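Cell-binding factor 2 (Campylobacter jejuni, PDB 3RFW) is a SurA-like chaperone and virulence factor that probably also catalyses peptidyl-prolyl cis-trans isomerisation. Local coordinates at the interface of chains A and B. Coordinates in Å, arbitrary orientation; residue numbers count along the deposited sequence, not the author numbering. Chains: chain A/B, Cell-binding factor 2.

The three contacts belong to one two-fold symmetric interface between identical chains. Contact 1 and contact 2 are neighbours, their C-alpha centres about 6 Å apart, and share A:Ala54 and A:Leu59; in both, helix 34-56 and the segment after it meet helix 63-86 of chain B, joined in contact 2 by helix 216-246. The C-alpha centre of contact 3 lies about 21 Å from that of contact 1 and 27 Å from that of contact 2. B:Leu77, A:Leu59 and A:Glu60 of contact 1 recur in contact 3 as A:Leu77, B:Leu59 and B:Glu60, and helix 63-86 links the patches of what may be a functional dimer.

Contact 1: the interface of chains A and B. Residues chain A 51, 54-55, 59-60; chain B 74, 77-78.
A:Ala54 and B:Leu77 meet where helix 34-56 of chain A packs on helix 63-86 of chain B, in an apolar patch that probably helps to hold two copies of the chaperone together. The apolar contacts centre on B:Leu77. With CG anti to the backbone N (chi1 -167°), the side chain reaches toward chain A and brings CG of B:Leu77 to 3.6 Å from A:Ala54 CB. The two methyls then part: B:Leu77 CD1 reaches A:Leu59 CB, at the first residue of the 3-10 helix 59-61, at 3.8 Å, and B:Leu77 CD2 lies 3.7 Å from A:Lys55 CE, on the aliphatic part of that lysine. A:Glu60 adds its CG beside both methyls. A:Leu51 carries a second apolar point, its CD2 resting 3.8 Å from B:Val78 CG2.

Contacts of carbon with polar groups form the other class. A:Leu51 meets B:Asp74 at about a right angle, with A:Leu51 CD1 3.6 Å from B:Asp74 CG, the carboxylate carbon. The amine of A:Lys55 and this carboxylate do not touch, but their proximity may give a mild electrostatic attraction. The other methyl of A:Leu51, CD2, approaches the backbone of B:Asp74, 3.6 Å from its carbonyl O.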
# COMPACT_ATOMS: atom_id res chain seq x y z
N LEU A 51 -6.70 -6.71 34.66
CA LEU A 51 -7.46 -5.56 35.24
C LEU A 51 -7.39 -5.55 36.77
O LEU A 51 -7.10 -4.53 37.38
CB LEU A 51 -8.94 -5.60 34.80
CG LEU A 51 -9.28 -5.22 33.35
CD1 LEU A 51 -10.75 -5.48 33.05
CD2 LEU A 51 -8.92 -3.74 32.98
N ALA A 54 -3.90 -4.60 37.82
CA ALA A 54 -3.67 -3.17 37.59
C ALA A 54 -4.27 -2.33 38.73
O ALA A 54 -3.66 -1.38 39.21
CB ALA A 54 -4.28 -2.77 36.23
N LYS A 55 -5.48 -2.69 39.17
CA LYS A 55 -6.12 -1.98 40.27
C LYS A 55 -5.36 -2.20 41.59
O LYS A 55 -5.16 -1.27 42.35
CB LYS A 55 -7.57 -2.43 40.42
CG LYS A 55 -8.54 -1.62 39.56
CD LYS A 55 -9.82 -2.40 39.23
CE LYS A 55 -10.16 -2.24 37.76
NZ LYS A 55 -11.55 -2.60 37.41
N LEU A 59 -3.24 1.55 39.36
CA LEU A 59 -2.93 2.19 38.08
C LEU A 59 -4.05 3.11 37.59
O LEU A 59 -3.81 4.01 36.79
CB LEU A 59 -2.60 1.13 37.03
CG LEU A 59 -1.13 0.75 36.86
CD1 LEU A 59 -0.36 0.77 38.13
CD2 LEU A 59 -1.00 -0.59 36.18
N GLU A 60 -5.25 2.95 38.13
CA GLU A 60 -6.32 3.93 37.90
C GLU A 60 -6.05 5.36 38.40
O GLU A 60 -6.74 6.30 37.97
CB GLU A 60 -7.63 3.45 38.50
CG GLU A 60 -8.21 2.26 37.81
CD GLU A 60 -9.37 1.69 38.58
OE1 GLU A 60 -9.22 1.50 39.79
OE2 GLU A 60 -10.43 1.44 37.97
N ASP B 74 -11.60 -0.18 30.40
CA ASP B 74 -10.87 -1.44 30.52
C ASP B 74 -9.66 -1.50 29.58
O ASP B 74 -8.54 -1.78 30.02
CB ASP B 74 -11.82 -2.68 30.36
CG ASP B 74 -12.75 -2.85 31.57
OD1 ASP B 74 -12.56 -2.12 32.56
OD2 ASP B 74 -13.68 -3.69 31.55
N LEU B 77 -6.77 0.84 30.83
CA LEU B 77 -6.07 0.28 32.02
C LEU B 77 -5.11 -0.89 31.64
O LEU B 77 -3.99 -0.99 32.15
CB LEU B 77 -7.09 -0.23 33.04
CG LEU B 77 -6.53 -0.55 34.44
CD1 LEU B 77 -5.77 0.65 35.00
CD2 LEU B 77 -7.61 -1.03 35.43
N VAL B 78 -5.56 -1.78 30.76
CA VAL B 78 -4.76 -2.91 30.31
C VAL B 78 -3.52 -2.38 29.60
O VAL B 78 -2.42 -2.87 29.82
CB VAL B 78 -5.56 -3.85 29.40
CG1 VAL B 78 -4.62 -4.82 28.64
CG2 VAL B 78 -6.56 -4.62 30.20

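Contact 2: the interface of chains A and B. Residues chain A 50, 53-54, 57, 59; chain B 81, 84, 243.
A:Ile50, A:Asp53 and A:Ala54 follow one turn of helix 34-56 alongside B:Tyr81 of helix 63-86, whereas A:Gln57, with psi at 13°, has already left the helix. B:Tyr81 points its ring across the boundary, CG anti to the backbone N (chi1 -171°). A:Ile50 sets its CG2 methyl over a face of the B:Tyr81 ring, 4.0 Å from the centroid, in a CH-pi contact. A:Asp53 instead comes to the rim: the phenol B:Tyr81 OH donates a 2.6 Å hydrogen bond to carboxylate oxygen OD1 of A:Asp53, which lies in the ring plane and accepts through its anti lone pair. The carboxylate is turned 75° from the ring. The amide NE2 of A:Gln57 makes a weak bond to the same OD1 and may help to hold it. Elsewhere on the tyrosine, A:Ala54 CB approaches B:Tyr81 CD2 at 3.8 Å, and A:Leu59 CD2 lies 3.8 Å from B:Tyr81 CA. B:Leu243, from helix 216-246, divides its methyls between two residues: CD2 is 3.7 Å from A:Asp53 CG and CD1 is 3.8 Å from A:Ile50 CG1. By combining an apolar seat for the tyrosine with a directed hydrogen bond, the site may help to set the register of the two chains, and probably stabilises a dimer of the chaperone.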
# COMPACT_ATOMS: atom_id res chain seq x y z
N ILE A 50 -5.65 -9.25 34.47
CA ILE A 50 -4.73 -8.13 34.31
C ILE A 50 -5.40 -6.85 34.88
O ILE A 50 -4.77 -6.04 35.56
CB ILE A 50 -4.37 -7.92 32.85
CG1 ILE A 50 -3.37 -8.98 32.39
CG2 ILE A 50 -3.85 -6.50 32.66
CD1 ILE A 50 -3.31 -9.19 30.90
N ASP A 53 -5.13 -7.02 38.61
CA ASP A 53 -3.79 -6.71 39.03
C ASP A 53 -3.43 -5.22 38.90
O ASP A 53 -2.75 -4.65 39.78
CB ASP A 53 -2.77 -7.61 38.35
CG ASP A 53 -1.49 -7.73 39.16
OD1 ASP A 53 -0.40 -7.50 38.61
OD2 ASP A 53 -1.60 -7.92 40.38
N ALA A 54 -3.90 -4.60 37.82
CA ALA A 54 -3.67 -3.17 37.59
C ALA A 54 -4.27 -2.33 38.73
O ALA A 54 -3.66 -1.38 39.21
CB ALA A 54 -4.28 -2.77 36.23
N GLN A 57 -2.29 -2.56 41.77
CA GLN A 57 -1.13 -1.69 41.69
C GLN A 57 -1.55 -0.23 41.60
O GLN A 57 -0.73 0.61 41.27
CB GLN A 57 -0.25 -2.08 40.49
CG GLN A 57 0.39 -3.46 40.63
CD GLN A 57 1.26 -3.84 39.45
OE1 GLN A 57 1.94 -3.00 38.86
NE2 GLN A 57 1.22 -5.12 39.08
N LEU A 59 -3.24 1.55 39.36
CA LEU A 59 -2.93 2.19 38.08
C LEU A 59 -4.05 3.11 37.59
O LEU A 59 -3.81 4.01 36.79
CB LEU A 59 -2.60 1.13 37.03
CG LEU A 59 -1.13 0.75 36.86
CD1 LEU A 59 -0.36 0.77 38.13
CD2 LEU A 59 -1.00 -0.59 36.18
N TYR B 81 -1.05 -0.92 32.09
CA TYR B 81 -0.39 -2.07 32.70
C TYR B 81 0.75 -2.60 31.83
O TYR B 81 1.84 -2.78 32.32
CB TYR B 81 -1.42 -3.17 32.95
CG TYR B 81 -0.94 -4.34 33.78
CD1 TYR B 81 -0.52 -5.53 33.18
CD2 TYR B 81 -0.95 -4.28 35.18
CE1 TYR B 81 -0.11 -6.64 33.96
CE2 TYR B 81 -0.54 -5.37 35.96
CZ TYR B 81 -0.17 -6.55 35.34
OH TYR B 81 0.25 -7.60 36.13
N LYS B 84 3.70 -0.06 31.68
CA LYS B 84 4.63 -0.16 32.79
C LYS B 84 5.60 -1.36 32.62
O LYS B 84 6.79 -1.24 32.88
CB LYS B 84 3.92 -0.26 34.14
CG LYS B 84 2.88 0.83 34.40
CD LYS B 84 3.54 2.17 34.58
CE LYS B 84 2.59 3.11 35.31
NZ LYS B 84 3.27 4.39 35.62
N LEU B 243 -0.40 -14.84 36.72
CA LEU B 243 -1.67 -14.27 37.19
C LEU B 243 -2.68 -15.39 37.12
O LEU B 243 -3.51 -15.56 38.02
CB LEU B 243 -2.14 -13.09 36.31
CG LEU B 243 -1.37 -11.77 36.38
CD1 LEU B 243 -1.96 -10.76 35.38
CD2 LEU B 243 -1.38 -11.20 37.81

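Contact 3: the interface of chains A and B. Residues chain A 73, 76-77, 80; chain B 59-60, 64-65.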
# COMPACT_ATOMS: atom_id res chain seq x y z
N LYS A 73 -13.52 9.66 27.03
CA LYS A 73 -14.89 9.99 27.42
C LYS A 73 -15.48 11.15 26.54
O LYS A 73 -16.55 11.00 25.95
CB LYS A 73 -14.84 10.31 28.92
CG LYS A 73 -16.00 11.08 29.51
CD LYS A 73 -16.15 10.66 30.98
CE LYS A 73 -16.15 11.85 31.93
NZ LYS A 73 -14.80 12.48 31.99
N ILE A 76 -15.73 9.89 22.73
CA ILE A 76 -16.83 8.98 22.47
C ILE A 76 -18.16 9.73 22.46
O ILE A 76 -19.02 9.44 21.65
CB ILE A 76 -16.91 7.83 23.51
CG1 ILE A 76 -15.69 6.92 23.40
CG2 ILE A 76 -18.23 7.12 23.35
CD1 ILE A 76 -15.41 6.03 24.71
N LEU A 77 -18.35 10.66 23.38
CA LEU A 77 -19.60 11.47 23.37
C LEU A 77 -19.77 12.28 22.05
O LEU A 77 -20.87 12.38 21.50
CB LEU A 77 -19.60 12.46 24.55
CG LEU A 77 -20.94 13.14 24.85
CD1 LEU A 77 -22.05 12.09 25.02
CD2 LEU A 77 -20.88 14.09 26.07
N VAL A 80 -20.81 9.82 19.37
CA VAL A 80 -22.21 9.44 19.50
C VAL A 80 -23.11 10.59 18.99
O VAL A 80 -24.05 10.35 18.28
CB VAL A 80 -22.56 9.11 20.98
CG1 VAL A 80 -24.08 8.89 21.13
CG2 VAL A 80 -21.73 7.83 21.49
N LEU B 59 -27.06 12.33 26.03
CA LEU B 59 -26.43 11.25 25.27
C LEU B 59 -25.47 10.41 26.11
O LEU B 59 -25.19 9.27 25.77
CB LEU B 59 -25.70 11.83 24.05
CG LEU B 59 -26.49 11.91 22.74
CD1 LEU B 59 -27.93 12.19 22.93
CD2 LEU B 59 -25.86 12.90 21.79
N GLU B 60 -25.05 10.93 27.26
CA GLU B 60 -24.33 10.11 28.24
C GLU B 60 -25.10 8.91 28.82
O GLU B 60 -24.48 8.00 29.39
CB GLU B 60 -23.83 10.96 29.39
CG GLU B 60 -22.76 11.93 29.02
CD GLU B 60 -22.47 12.90 30.13
OE1 GLU B 60 -23.43 13.46 30.67
OE2 GLU B 60 -21.29 13.09 30.47
N LEU B 64 -24.93 3.55 23.31
CA LEU B 64 -23.80 3.74 22.43
C LEU B 64 -22.65 4.48 23.13
O LEU B 64 -21.51 4.42 22.71
CB LEU B 64 -24.23 4.48 21.15
CG LEU B 64 -24.96 3.61 20.12
CD1 LEU B 64 -25.52 4.51 19.01
CD2 LEU B 64 -24.00 2.55 19.53
N TYR B 65 -22.97 5.21 24.19
CA TYR B 65 -21.93 5.87 24.96
C TYR B 65 -21.42 4.98 26.11
O TYR B 65 -20.22 4.79 26.26
CB TYR B 65 -22.44 7.20 25.50
CG TYR B 65 -21.47 7.89 26.43
CD1 TYR B 65 -20.41 8.63 25.94
CD2 TYR B 65 -21.63 7.79 27.82
CE1 TYR B 65 -19.50 9.25 26.80
CE2 TYR B 65 -20.73 8.40 28.68
CZ TYR B 65 -19.68 9.14 28.15
OH TYR B 65 -18.79 9.75 28.99
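B:Tyr65 directs its ring along helix 63-86 of chain A, meeting the stretch from A:Lys73 to A:Val80. The ring presents an edge to this helix: A:Lys73 O and A:Leu77 N both lie in its plane at the rim, with A:Lys73 O 3.5 Å from B:Tyr65 CE1. A chi1 of 174° sets the ring CG anti to the tyrosine backbone N and carries the phenol toward A:Lys73. There the lysine crosses obliquely, A:Lys73 CD 3.4 Å from B:Tyr65 OH, and bends further along the chain. A:Leu77 CB lies off the ring plane, 3.9 Å from B:Tyr65 CE1, on the same side as B:Glu60 CG. A:Ile76, at about a right angle to the tyrosine, brings its CG2 methyl from the opposite side, 3.7 Å from B:Tyr65 CD1, so that A:Ile76 and A:Leu77 flank the rim. CG of B:Glu60 sits 4.1 Å above the plane of the B:Tyr65 ring, toward the rim, and so backs the aromatic group from within chain B.

A:Val80 works at the base of the tyrosine. Its CG2 is 3.6 Å from the backbone O of B:Leu64 and 4.0 Å from B:Tyr65 CA, while the side chains of A:Val80 and B:Leu59 run antiparallel, CG1 of the valine beside CG of the leucine. The site joins the start of helix 63-86 in one chain to the middle turns of the same helix in the other, and may thereby help to hold the two subunits together.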